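Local coordinates for serine racemase (PDB 4ECL), which belongs to the alanine racemase family, assembling as two copies, each with a TIM-barrel domain and a largely beta-stranded C-terminal domain, at residues L33-K38 with V222-V227; Y42-Y47 with R242-L247; R290-G295 with E351-I356; R304-V309 with T322-V327. All coordinates share one frame; numbering follows the deposited sequence.

Contact 1 (L33-K38 with V222-V227); sequences LMAVVK and VALYGV. With SO4 (sulfate ion), chain G.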
loop_
_atom_site.group_PDB
_atom_site.type_symbol
_atom_site.label_atom_id
_atom_site.label_comp_id
_atom_site.label_asym_id
_atom_site.label_seq_id
_atom_site.Cartn_x
_atom_site.Cartn_y
_atom_site.Cartn_z
ATOM N N LEU A 33 -17.005 -23.366 -4.253
ATOM C CA LEU A 33 -16.470 -22.109 -3.765
ATOM C C LEU A 33 -15.150 -21.803 -4.476
ATOM O O LEU A 33 -14.206 -22.597 -4.418
ATOM C CB LEU A 33 -16.290 -22.176 -2.235
ATOM C CG LEU A 33 -15.996 -20.864 -1.511
ATOM C CD1 LEU A 33 -16.442 -20.934 -0.042
ATOM C CD2 LEU A 33 -14.505 -20.510 -1.601
HETATM N N MSE A 34 -15.093 -20.668 -5.174
HETATM C CA MSE A 34 -13.823 -20.215 -5.752
HETATM C C MSE A 34 -13.274 -19.065 -4.919
HETATM O O MSE A 34 -13.783 -17.936 -4.967
HETATM C CB MSE A 34 -13.966 -19.785 -7.218
HETATM C CG MSE A 34 -12.625 -19.431 -7.848
HETATM SE SE MSE A 34 -12.719 -18.901 -9.718
HETATM C CE MSE A 34 -12.777 -20.669 -10.554
ATOM N N ALA A 35 -12.240 -19.358 -4.141
ATOM C CA ALA A 35 -11.742 -18.391 -3.195
ATOM C C ALA A 35 -10.878 -17.384 -3.947
ATOM O O ALA A 35 -9.895 -17.748 -4.596
ATOM C CB ALA A 35 -10.951 -19.089 -2.104
ATOM N N VAL A 36 -11.265 -16.119 -3.872
ATOM C CA VAL A 36 -10.525 -15.067 -4.541
ATOM C C VAL A 36 -9.389 -14.602 -3.624
ATOM O O VAL A 36 -9.640 -13.961 -2.592
ATOM C CB VAL A 36 -11.454 -13.894 -4.851
ATOM C CG1 VAL A 36 -10.678 -12.764 -5.528
ATOM C CG2 VAL A 36 -12.611 -14.369 -5.731
ATOM N N VAL A 37 -8.147 -14.936 -3.978
ATOM C CA VAL A 37 -7.017 -14.668 -3.079
ATOM C C VAL A 37 -6.002 -13.669 -3.655
ATOM O O VAL A 37 -4.852 -13.617 -3.225
ATOM C CB VAL A 37 -6.307 -15.980 -2.655
ATOM C CG1 VAL A 37 -7.229 -16.814 -1.757
ATOM C CG2 VAL A 37 -5.874 -16.800 -3.869
ATOM N N LYS A 38 -6.444 -12.882 -4.632
ATOM C CA LYS A 38 -5.606 -11.858 -5.251
ATOM C C LYS A 38 -5.250 -10.757 -4.247
ATOM O O LYS A 38 -5.908 -10.624 -3.215
ATOM C CB LYS A 38 -6.330 -11.245 -6.445
ATOM C CG LYS A 38 -7.681 -10.690 -6.107
ATOM C CD LYS A 38 -8.413 -10.168 -7.331
ATOM C CE LYS A 38 -9.664 -9.416 -6.916
ATOM N NZ LYS A 38 -10.358 -8.764 -8.057
ATOM N N VAL A 222 -14.714 -10.545 -0.503
ATOM C CA VAL A 222 -14.910 -9.936 0.813
ATOM C C VAL A 222 -15.689 -10.811 1.797
ATOM O O VAL A 222 -15.363 -10.833 2.982
ATOM C CB VAL A 222 -15.576 -8.538 0.732
ATOM C CG1 VAL A 222 -14.648 -7.544 0.067
ATOM C CG2 VAL A 222 -16.934 -8.613 -0.001
ATOM N N ALA A 223 -16.701 -11.538 1.316
ATOM C CA ALA A 223 -17.502 -12.377 2.203
ATOM C C ALA A 223 -16.636 -13.438 2.863
ATOM O O ALA A 223 -16.820 -13.764 4.039
ATOM C CB ALA A 223 -18.678 -13.034 1.446
ATOM N N LEU A 224 -15.690 -13.983 2.105
ATOM C CA LEU A 224 -14.807 -15.008 2.639
ATOM C C LEU A 224 -14.019 -14.466 3.838
ATOM O O LEU A 224 -13.705 -15.199 4.783
ATOM C CB LEU A 224 -13.857 -15.477 1.548
ATOM C CG LEU A 224 -12.832 -16.547 1.908
ATOM C CD1 LEU A 224 -13.511 -17.865 2.106
ATOM C CD2 LEU A 224 -11.742 -16.650 0.844
ATOM N N TYR A 225 -13.730 -13.173 3.805
ATOM C CA TYR A 225 -12.919 -12.547 4.848
ATOM C C TYR A 225 -13.772 -11.947 5.967
ATOM O O TYR A 225 -13.261 -11.343 6.913
ATOM C CB TYR A 225 -11.973 -11.512 4.222
ATOM C CG TYR A 225 -11.101 -12.127 3.148
ATOM C CD1 TYR A 225 -10.138 -13.077 3.474
ATOM C CD2 TYR A 225 -11.255 -11.784 1.814
ATOM C CE1 TYR A 225 -9.339 -13.658 2.503
ATOM C CE2 TYR A 225 -10.458 -12.358 0.830
ATOM C CZ TYR A 225 -9.503 -13.295 1.185
ATOM O OH TYR A 225 -8.712 -13.884 0.219
ATOM N N GLY A 226 -15.081 -12.119 5.852
ATOM C CA GLY A 226 -15.986 -11.809 6.947
ATOM C C GLY A 226 -16.238 -10.327 7.096
ATOM O O GLY A 226 -16.617 -9.841 8.164
ATOM N N VAL A 227 -16.015 -9.600 6.014
ATOM C CA VAL A 227 -16.261 -8.174 6.000
ATOM C C VAL A 227 -17.173 -7.875 4.821
ATOM O O VAL A 227 -17.064 -8.514 3.770
ATOM C CB VAL A 227 -14.941 -7.421 5.851
ATOM C CG1 VAL A 227 -14.134 -7.543 7.124
ATOM C CG2 VAL A 227 -14.140 -8.001 4.697
HETATM S S SO4 G . -15.871 -9.659 -4.071
HETATM O O1 SO4 G . -15.229 -9.802 -5.382
HETATM O O2 SO4 G . -16.400 -10.957 -3.651
HETATM O O3 SO4 G . -14.861 -9.196 -3.123
HETATM O O4 SO4 G . -16.937 -8.667 -4.154
#
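Tyr225 reaches from the loop 222-227 to the C-terminal end of strand 32-36, and its hydroxyl is the polar link to Val36. At the root of the side chain, CB packs against the imidazole of His44, and the phenol ring beyond it stacks on that same imidazole. The first torsion sets CG opposite the carbonyl carbon (chi1 -56°), which carries the ring away from its own loop and across to the strand. Farther out, CE2 and CZ present the ring edge to Val36 O, with CZ at 3.8 Å. At the tip, OH donates to Val36 O at 3.0 Å, approaching 26° out of the carbonyl plane with a C=O...O angle of 138°. Val37 closes on the same hydroxyl, CG1 lying 3.8 Å from Tyr225 OH while the two side chains cross nearly at right angles.

Strand 32-36 belongs to the parallel sheet of the TIM barrel, flanked by strands 60-63 and 217-220; the contact thus ties one barrel strand to the loop that follows its neighbour. An apolar patch lies beside the hydrogen bond: Leu224 CD2 meets Ala35 CB at 3.9 Å, between helices 13-25 and 46-55. At the start of the loop, Val222 N donates to sulfate O3 at 3.0 Å; Ser204 OG, Gly221 N and Tyr42 OH also hold this anion.

Contact 2 (Y42-Y47 with R242-L247); sequences YGHGMY and RPVLSL. With SO4 (sulfate ion), chain G.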
loop_
_atom_site.group_PDB
_atom_site.type_symbol
_atom_site.label_atom_id
_atom_site.label_comp_id
_atom_site.label_asym_id
_atom_site.label_seq_id
_atom_site.Cartn_x
_atom_site.Cartn_y
_atom_site.Cartn_z
ATOM N N TYR A 42 -6.535 -10.189 -0.319
ATOM C CA TYR A 42 -7.146 -8.969 0.190
ATOM C C TYR A 42 -6.419 -8.488 1.438
ATOM O O TYR A 42 -7.050 -8.031 2.403
ATOM C CB TYR A 42 -8.620 -9.189 0.499
ATOM C CG TYR A 42 -9.532 -9.259 -0.709
ATOM C CD1 TYR A 42 -9.225 -10.058 -1.803
ATOM C CD2 TYR A 42 -10.726 -8.555 -0.731
ATOM C CE1 TYR A 42 -10.076 -10.128 -2.915
ATOM C CE2 TYR A 42 -11.595 -8.628 -1.826
ATOM C CZ TYR A 42 -11.261 -9.408 -2.918
ATOM O OH TYR A 42 -12.124 -9.472 -3.993
ATOM N N GLY A 43 -5.095 -8.633 1.424
ATOM C CA GLY A 43 -4.242 -8.129 2.490
ATOM C C GLY A 43 -4.043 -9.087 3.653
ATOM O O GLY A 43 -3.249 -8.823 4.546
ATOM N N HIS A 44 -4.746 -10.214 3.631
ATOM C CA HIS A 44 -4.719 -11.165 4.736
ATOM C C HIS A 44 -3.464 -12.026 4.734
ATOM O O HIS A 44 -3.199 -12.753 5.691
ATOM C CB HIS A 44 -5.955 -12.069 4.674
ATOM C CG HIS A 44 -7.228 -11.358 4.999
ATOM N ND1 HIS A 44 -7.755 -10.376 4.191
ATOM C CD2 HIS A 44 -8.072 -11.474 6.052
ATOM C CE1 HIS A 44 -8.867 -9.914 4.732
ATOM N NE2 HIS A 44 -9.082 -10.563 5.860
ATOM N N GLY A 45 -2.695 -11.954 3.659
ATOM C CA GLY A 45 -1.548 -12.831 3.506
ATOM C C GLY A 45 -1.897 -14.014 2.626
ATOM O O GLY A 45 -2.608 -14.920 3.044
HETATM N N MSE A 46 -1.390 -14.014 1.398
HETATM C CA MSE A 46 -1.757 -15.051 0.449
HETATM C C MSE A 46 -1.232 -16.421 0.854
HETATM O O MSE A 46 -1.919 -17.428 0.681
HETATM C CB MSE A 46 -1.305 -14.703 -0.977
HETATM C CG MSE A 46 -2.170 -15.375 -2.043
HETATM SE SE MSE A 46 -1.592 -15.020 -3.856
HETATM C CE MSE A 46 -1.688 -13.075 -3.839
ATOM N N TYR A 47 -0.024 -16.463 1.406
ATOM C CA TYR A 47 0.563 -17.735 1.819
ATOM C C TYR A 47 -0.246 -18.353 2.957
ATOM O O TYR A 47 -0.640 -19.521 2.905
ATOM C CB TYR A 47 2.021 -17.549 2.248
ATOM C CG TYR A 47 2.664 -18.823 2.757
ATOM C CD1 TYR A 47 2.907 -19.884 1.899
ATOM C CD2 TYR A 47 3.029 -18.965 4.090
ATOM C CE1 TYR A 47 3.491 -21.052 2.345
ATOM C CE2 TYR A 47 3.616 -20.138 4.550
ATOM C CZ TYR A 47 3.843 -21.180 3.669
ATOM O OH TYR A 47 4.423 -22.353 4.102
ATOM N N ARG A 242 -17.846 -13.963 9.915
ATOM C CA ARG A 242 -17.054 -13.445 11.025
ATOM C C ARG A 242 -15.713 -12.880 10.534
ATOM O O ARG A 242 -15.065 -13.492 9.691
ATOM C CB ARG A 242 -16.858 -14.530 12.080
ATOM C CG ARG A 242 -18.189 -15.037 12.654
ATOM C CD ARG A 242 -18.014 -16.102 13.717
ATOM N NE ARG A 242 -19.311 -16.613 14.156
ATOM C CZ ARG A 242 -19.501 -17.815 14.690
ATOM N NH1 ARG A 242 -18.480 -18.648 14.851
ATOM N NH2 ARG A 242 -20.721 -18.188 15.052
ATOM N N PRO A 243 -15.299 -11.713 11.069
ATOM C CA PRO A 243 -14.081 -11.034 10.592
ATOM C C PRO A 243 -12.827 -11.871 10.829
ATOM O O PRO A 243 -12.632 -12.422 11.919
ATOM C CB PRO A 243 -14.027 -9.756 11.442
ATOM C CG PRO A 243 -14.845 -10.061 12.664
ATOM C CD PRO A 243 -15.934 -10.987 12.183
ATOM N N VAL A 244 -11.999 -11.972 9.798
ATOM C CA VAL A 244 -10.792 -12.786 9.850
ATOM C C VAL A 244 -9.556 -11.979 10.273
ATOM O O VAL A 244 -8.675 -12.490 10.982
ATOM C CB VAL A 244 -10.540 -13.459 8.480
ATOM C CG1 VAL A 244 -9.197 -14.186 8.459
ATOM C CG2 VAL A 244 -11.685 -14.419 8.146
ATOM N N LEU A 245 -9.498 -10.718 9.843
ATOM C CA LEU A 245 -8.293 -9.911 10.040
ATOM C C LEU A 245 -8.347 -8.978 11.241
ATOM O O LEU A 245 -9.331 -8.267 11.447
ATOM C CB LEU A 245 -7.994 -9.095 8.775
ATOM C CG LEU A 245 -6.763 -8.181 8.751
ATOM C CD1 LEU A 245 -6.194 -8.109 7.339
ATOM C CD2 LEU A 245 -7.103 -6.772 9.256
ATOM N N SER A 246 -7.261 -8.950 12.008
ATOM C CA SER A 246 -7.050 -7.887 12.980
ATOM C C SER A 246 -5.757 -7.156 12.677
ATOM O O SER A 246 -4.810 -7.763 12.183
ATOM C CB SER A 246 -6.976 -8.455 14.397
ATOM O OG SER A 246 -8.262 -8.806 14.844
ATOM N N LEU A 247 -5.723 -5.862 12.986
ATOM C CA LEU A 247 -4.506 -5.048 12.858
ATOM C C LEU A 247 -4.056 -4.512 14.221
ATOM O O LEU A 247 -4.820 -3.828 14.917
ATOM C CB LEU A 247 -4.736 -3.886 11.900
ATOM C CG LEU A 247 -3.591 -2.874 11.722
ATOM C CD1 LEU A 247 -2.359 -3.519 11.110
ATOM C CD2 LEU A 247 -4.057 -1.685 10.897
HETATM S S SO4 G . -15.871 -9.659 -4.071
HETATM O O1 SO4 G . -15.229 -9.802 -5.382
HETATM O O2 SO4 G . -16.400 -10.957 -3.651
HETATM O O3 SO4 G . -14.861 -9.196 -3.123
HETATM O O4 SO4 G . -16.937 -8.667 -4.154
HETATM O O HOH W 1 -11.048 -9.808 7.577
#
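His44 and Leu245 meet through a CH-pi contact: the methyl CD1 of Leu245 sits 4.0 Å from the centroid of the imidazole and only 3° off the ring normal, almost exactly over its centre. With CG anti to the backbone N (chi1 -179°), the leucine side chain extends toward the ring.

Van der Waals packing adds to this grip. Leu245 CB comes within 3.4 Å of His44 NE2, approaching from above the ring plane on the same side as CD1. The edge belongs to Val244, whose CG1 abuts His44 CD2 at 3.8 Å, close to the ring plane. A looser touch joins Gly43 O to Leu245 CD1, at the turn of positive phi where helix 38-42 has ended.

These residues span the joint between the two domains of the family: His44 stands in a loop of the TIM barrel, just before helix 46-55, whereas Val244 immediately precedes, and Leu245 begins, the long strand 245-257 of the C-terminal beta domain.

Polar partners lie at both nitrogens of the imidazole. NE2 is 2.7 Å from water 1, which lies in the ring plane and accepts from Leu245 N at 2.9 Å, making a one-water bridge across the joint. At the other nitrogen, ND1 gives a weak bond to Tyr42 O at 3.0 Å. The side chain of Tyr42 turns away from this joint, and its OH donates to sulfate O3 at 2.9 Å; Tyr42 also packs on Met314 of the second subunit.

Contact 3 (R290-G295 with E351-I356); sequences RNLSCG and ESAESI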
loop_
_atom_site.group_PDB
_atom_site.type_symbol
_atom_site.label_atom_id
_atom_site.label_comp_id
_atom_site.label_asym_id
_atom_site.label_seq_id
_atom_site.Cartn_x
_atom_site.Cartn_y
_atom_site.Cartn_z
ATOM N N ARG A 290 -3.454 7.762 5.901
ATOM C CA ARG A 290 -3.173 9.053 6.511
ATOM C C ARG A 290 -4.429 9.902 6.755
ATOM O O ARG A 290 -4.454 10.717 7.668
ATOM C CB ARG A 290 -2.172 9.823 5.658
ATOM C CG ARG A 290 -1.638 11.070 6.317
ATOM C CD ARG A 290 -0.568 11.746 5.471
ATOM N NE ARG A 290 -0.083 12.949 6.134
ATOM C CZ ARG A 290 -0.605 14.162 5.960
ATOM N NH1 ARG A 290 -1.626 14.336 5.125
ATOM N NH2 ARG A 290 -0.099 15.201 6.617
ATOM N N ASN A 291 -5.482 9.703 5.966
ATOM C CA ASN A 291 -6.700 10.496 6.157
ATOM C C ASN A 291 -7.493 10.101 7.414
ATOM O O ASN A 291 -8.505 10.715 7.749
ATOM C CB ASN A 291 -7.583 10.494 4.901
ATOM C CG ASN A 291 -8.168 9.127 4.594
ATOM O OD1 ASN A 291 -8.084 8.205 5.404
ATOM N ND2 ASN A 291 -8.779 8.993 3.417
ATOM N N LEU A 292 -7.020 9.083 8.119
ATOM C CA LEU A 292 -7.548 8.785 9.454
ATOM C C LEU A 292 -6.991 9.741 10.535
ATOM O O LEU A 292 -7.347 9.632 11.714
ATOM C CB LEU A 292 -7.252 7.331 9.824
ATOM C CG LEU A 292 -7.938 6.308 8.924
ATOM C CD1 LEU A 292 -7.549 4.875 9.284
ATOM C CD2 LEU A 292 -9.450 6.504 9.003
ATOM N N SER A 293 -6.125 10.668 10.120
ATOM C CA SER A 293 -5.485 11.624 11.022
ATOM C C SER A 293 -6.476 12.444 11.850
ATOM O O SER A 293 -7.640 12.586 11.479
ATOM C CB SER A 293 -4.585 12.589 10.230
ATOM O OG SER A 293 -3.361 11.989 9.827
ATOM N N CYS A 294 -5.993 12.961 12.985
ATOM C CA CYS A 294 -6.704 13.954 13.803
ATOM C C CYS A 294 -8.111 13.582 14.281
ATOM O O CYS A 294 -9.057 14.348 14.077
ATOM C CB CYS A 294 -6.771 15.293 13.069
ATOM S SG CYS A 294 -5.304 15.657 12.109
ATOM N N GLY A 295 -8.244 12.429 14.930
ATOM C CA GLY A 295 -9.520 12.028 15.496
ATOM C C GLY A 295 -10.454 11.347 14.505
ATOM O O GLY A 295 -11.581 10.967 14.848
ATOM N N GLU A 351 -15.017 3.249 6.315
ATOM C CA GLU A 351 -15.930 4.379 6.230
ATOM C C GLU A 351 -15.249 5.663 6.726
ATOM O O GLU A 351 -15.387 6.719 6.115
ATOM C CB GLU A 351 -17.216 4.097 7.000
ATOM C CG GLU A 351 -18.254 5.200 6.913
ATOM C CD GLU A 351 -19.590 4.800 7.534
ATOM O OE1 GLU A 351 -20.143 3.745 7.138
ATOM O OE2 GLU A 351 -20.087 5.537 8.419
ATOM N N SER A 352 -14.491 5.557 7.819
ATOM C CA SER A 352 -13.786 6.703 8.388
ATOM C C SER A 352 -12.735 7.224 7.436
ATOM O O SER A 352 -12.431 8.414 7.440
ATOM C CB SER A 352 -13.095 6.326 9.707
ATOM O OG SER A 352 -14.023 6.027 10.728
ATOM N N ALA A 353 -12.165 6.323 6.637
ATOM C CA ALA A 353 -11.113 6.682 5.692
ATOM C C ALA A 353 -11.702 7.122 4.359
ATOM O O ALA A 353 -10.963 7.350 3.396
ATOM C CB ALA A 353 -10.161 5.514 5.486
ATOM N N GLU A 354 -13.031 7.237 4.318
ATOM C CA GLU A 354 -13.763 7.565 3.095
ATOM C C GLU A 354 -13.387 6.622 1.956
ATOM O O GLU A 354 -13.148 7.037 0.823
ATOM C CB GLU A 354 -13.554 9.028 2.705
ATOM C CG GLU A 354 -14.288 9.983 3.625
ATOM C CD GLU A 354 -14.291 11.402 3.108
ATOM O OE1 GLU A 354 -13.293 11.809 2.472
ATOM O OE2 GLU A 354 -15.299 12.109 3.331
ATOM N N SER A 355 -13.353 5.339 2.282
ATOM C CA SER A 355 -12.889 4.323 1.361
ATOM C C SER A 355 -13.856 3.147 1.414
ATOM O O SER A 355 -15.004 3.289 1.833
ATOM C CB SER A 355 -11.471 3.899 1.761
ATOM O OG SER A 355 -11.019 2.769 1.041
ATOM N N ILE A 356 -13.399 1.987 0.974
ATOM C CA ILE A 356 -14.193 0.785 1.074
ATOM C C ILE A 356 -13.290 -0.314 1.561
ATOM O O ILE A 356 -12.077 -0.253 1.386
ATOM C CB ILE A 356 -14.782 0.342 -0.287
ATOM C CG1 ILE A 356 -13.679 0.249 -1.339
ATOM C CG2 ILE A 356 -15.899 1.269 -0.735
ATOM C CD1 ILE A 356 -14.066 -0.611 -2.520
#
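Asn291 and Leu292 dock onto Ala353 where helix 346-352 ends in a Schellman motif. Glu354, with positive phi, is the C-prime residue of that motif, its N bonding back to Glu351 O and the next amide, Ser355 N, to Ala350 O. The facing partner is the short 3-10 segment 290-292, so the contact joins a helix terminus to a loop within the C-terminal domain.

The tight part belongs to Leu292. Its CD2 methyl settles against the helix end, touching Ser352 CB and the first residue beyond the helix, 3.6 Å from Ala353 N and 3.7 Å from Ala353 CB. With CG anti to the carbonyl carbon (chi1 -64°), the isobutyl group is swung onto the helix end, and both Leu292 and Ala353 are buried.

The outer side is more polar and more open to solvent, though one short bond anchors it. Asn291, largely exposed as a residue, sends ND2 to Ala353 O at 2.7 Å. This bond is bent: its N-H...O angle is 133°, the donor stands 39° above the carbonyl plane, away from the lone-pair directions, and Ala353 O is itself tilted from the amide plane of Asn291. The carbonyl-rich end of a helix probably favours such an amide donor. Glu354 is exposed and takes little part in the packing, and the hydroxyl of Ser352 turns back to Met348 O.

The 3-10 segment is braced from within, because Arg290 O accepts from both Ser293 N and Ser293 OG. Arg290 N meanwhile bonds to Glu359 of the second subunit. On the remaining arm of the amide, Asn291 OD1 is buried against Ala353 CB at 3.4 Å, with no polar partner in the model.

Contact 4 (R304-V309 with T322-V327); sequences RQAPIV and TDIPNV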
loop_
_atom_site.group_PDB
_atom_site.type_symbol
_atom_site.label_atom_id
_atom_site.label_comp_id
_atom_site.label_asym_id
_atom_site.label_seq_id
_atom_site.Cartn_x
_atom_site.Cartn_y
_atom_site.Cartn_z
ATOM N N ARG A 304 -10.384 0.097 25.750
ATOM C CA ARG A 304 -10.928 1.450 25.717
ATOM C C ARG A 304 -10.523 2.189 24.440
ATOM O O ARG A 304 -9.530 1.841 23.787
ATOM C CB ARG A 304 -10.460 2.229 26.948
ATOM C CG ARG A 304 -10.524 1.438 28.252
ATOM C CD ARG A 304 -11.956 1.215 28.699
ATOM N NE ARG A 304 -12.650 2.473 28.972
ATOM C CZ ARG A 304 -13.903 2.554 29.416
ATOM N NH1 ARG A 304 -14.604 1.448 29.642
ATOM N NH2 ARG A 304 -14.458 3.740 29.640
ATOM N N GLN A 305 -11.295 3.206 24.076
ATOM C CA GLN A 305 -11.010 3.942 22.850
ATOM C C GLN A 305 -9.966 5.028 23.078
ATOM O O GLN A 305 -10.087 5.834 24.003
ATOM C CB GLN A 305 -12.286 4.556 22.287
ATOM C CG GLN A 305 -13.353 3.540 21.984
ATOM C CD GLN A 305 -14.574 4.177 21.370
ATOM O OE1 GLN A 305 -14.597 5.387 21.133
ATOM N NE2 GLN A 305 -15.600 3.368 21.105
ATOM N N ALA A 306 -8.937 5.032 22.234
ATOM C CA ALA A 306 -7.882 6.040 22.302
ATOM C C ALA A 306 -7.837 6.764 20.970
ATOM O O ALA A 306 -7.370 6.201 19.975
ATOM C CB ALA A 306 -6.544 5.387 22.594
ATOM N N PRO A 307 -8.348 8.003 20.936
ATOM C CA PRO A 307 -8.427 8.753 19.676
ATOM C C PRO A 307 -7.036 9.058 19.126
ATOM O O PRO A 307 -6.110 9.340 19.884
ATOM C CB PRO A 307 -9.126 10.055 20.076
ATOM C CG PRO A 307 -9.795 9.760 21.381
ATOM C CD PRO A 307 -8.947 8.738 22.059
ATOM N N ILE A 308 -6.890 8.976 17.812
ATOM C CA ILE A 308 -5.639 9.337 17.180
ATOM C C ILE A 308 -5.445 10.847 17.289
ATOM O O ILE A 308 -6.364 11.621 17.013
ATOM C CB ILE A 308 -5.624 8.904 15.718
ATOM C CG1 ILE A 308 -5.845 7.391 15.628
ATOM C CG2 ILE A 308 -4.314 9.320 15.067
ATOM C CD1 ILE A 308 -6.097 6.891 14.223
ATOM N N VAL A 309 -4.258 11.264 17.716
ATOM C CA VAL A 309 -3.973 12.685 17.882
ATOM C C VAL A 309 -2.905 13.148 16.887
ATOM O O VAL A 309 -1.894 12.470 16.679
ATOM C CB VAL A 309 -3.574 13.019 19.336
ATOM C CG1 VAL A 309 -4.696 12.634 20.284
ATOM C CG2 VAL A 309 -2.311 12.288 19.726
ATOM N N THR A 322 -5.089 9.454 27.974
ATOM C CA THR A 322 -5.326 10.214 29.197
ATOM C C THR A 322 -6.297 9.507 30.154
ATOM O O THR A 322 -6.136 9.570 31.374
ATOM C CB THR A 322 -5.845 11.638 28.884
ATOM O OG1 THR A 322 -4.982 12.269 27.930
ATOM C CG2 THR A 322 -5.891 12.492 30.154
ATOM N N ASP A 323 -7.288 8.816 29.600
ATOM C CA ASP A 323 -8.294 8.151 30.422
ATOM C C ASP A 323 -8.154 6.626 30.431
ATOM O O ASP A 323 -9.131 5.913 30.659
ATOM C CB ASP A 323 -9.706 8.527 29.958
ATOM C CG ASP A 323 -9.912 10.027 29.859
ATOM O OD1 ASP A 323 -9.180 10.779 30.529
ATOM O OD2 ASP A 323 -10.808 10.458 29.102
ATOM N N ILE A 324 -6.947 6.126 30.174
ATOM C CA ILE A 324 -6.710 4.683 30.199
ATOM C C ILE A 324 -5.460 4.376 31.017
ATOM O O ILE A 324 -4.349 4.409 30.495
ATOM C CB ILE A 324 -6.515 4.093 28.778
ATOM C CG1 ILE A 324 -7.541 4.664 27.788
ATOM C CG2 ILE A 324 -6.580 2.568 28.827
ATOM C CD1 ILE A 324 -7.308 4.243 26.340
ATOM N N PRO A 325 -5.631 4.089 32.314
ATOM C CA PRO A 325 -4.425 3.920 33.144
ATOM C C PRO A 325 -3.608 2.673 32.785
ATOM O O PRO A 325 -2.386 2.673 32.954
ATOM C CB PRO A 325 -4.968 3.852 34.579
ATOM C CG PRO A 325 -6.429 3.612 34.449
ATOM C CD PRO A 325 -6.874 4.099 33.098
ATOM N N ASN A 326 -4.261 1.644 32.258
ATOM C CA ASN A 326 -3.565 0.406 31.942
ATOM C C ASN A 326 -2.833 0.450 30.593
ATOM O O ASN A 326 -3.046 -0.405 29.729
ATOM C CB ASN A 326 -4.550 -0.764 31.965
ATOM C CG ASN A 326 -3.855 -2.108 32.056
ATOM O OD1 ASN A 326 -2.818 -2.245 32.718
ATOM N ND2 ASN A 326 -4.418 -3.108 31.382
ATOM N N VAL A 327 -1.986 1.456 30.404
ATOM C CA VAL A 327 -1.212 1.568 29.174
ATOM C C VAL A 327 0.281 1.661 29.461
ATOM O O VAL A 327 0.732 2.579 30.143
ATOM C CB VAL A 327 -1.608 2.803 28.355
ATOM C CG1 VAL A 327 -0.857 2.803 27.035
ATOM C CG2 VAL A 327 -3.096 2.823 28.110
#
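The backbones come nearest at Arg304 and Ile324, whose CA atoms lie 7.0 Å apart, so the extended strand 304-309 and the irregular loop 322-327 meet through side chains without forming a ladder. Ile324 bridges the gap. Its CG1 branch is anti to the carbonyl carbon (chi1 -43°) and carries CD1 to the strand, where that methyl rests 3.8 Å from Arg304 CB, 4.0 Å from Gln305 O and 4.0 Å from Ala306 CB. The second branch crosses the arginine at a slant, CG2 approaching Arg304 CG at 4.1 Å.

Strand 304-309 pairs antiparallel with both 298-301 and 317-320 in the beta sheet of the C-terminal domain. The loop that leaves strand 317-320, tethered by a salt bridge from Asp323 to Arg273, folds back here, laying Ile324 over the beginning of its hairpin partner.

Ala306 is buried and also packs on Val319 and Val299. Arg304 borders the patch on the exposed side: the aliphatic start of its chain does the touching, and bends at chi2 and chi3 turn the rest aside.

From the N terminus, segments 33-38 and 42-47 come first, and each waits nearly two hundred residues for its partner. Contact 1 closes a loop spanning most of the barrel when 222-227 arrives; contact 2 closes at 242-247, and because their segments alternate the two loops cross. They also touch, through a probable Tyr225 O to Val244 N hydrogen bond that couples the barrel to the C-terminal domain; separately, both reach the sulfate. After both have closed come contacts 3 and 4, the second within the first. Segment 290-295 opens contact 3, contact 4 forms and closes entirely within that span, and 351-356 completes the outer loop. Leu292 O packs on Ile308 CD1, joining this pair inside the C-terminal domain.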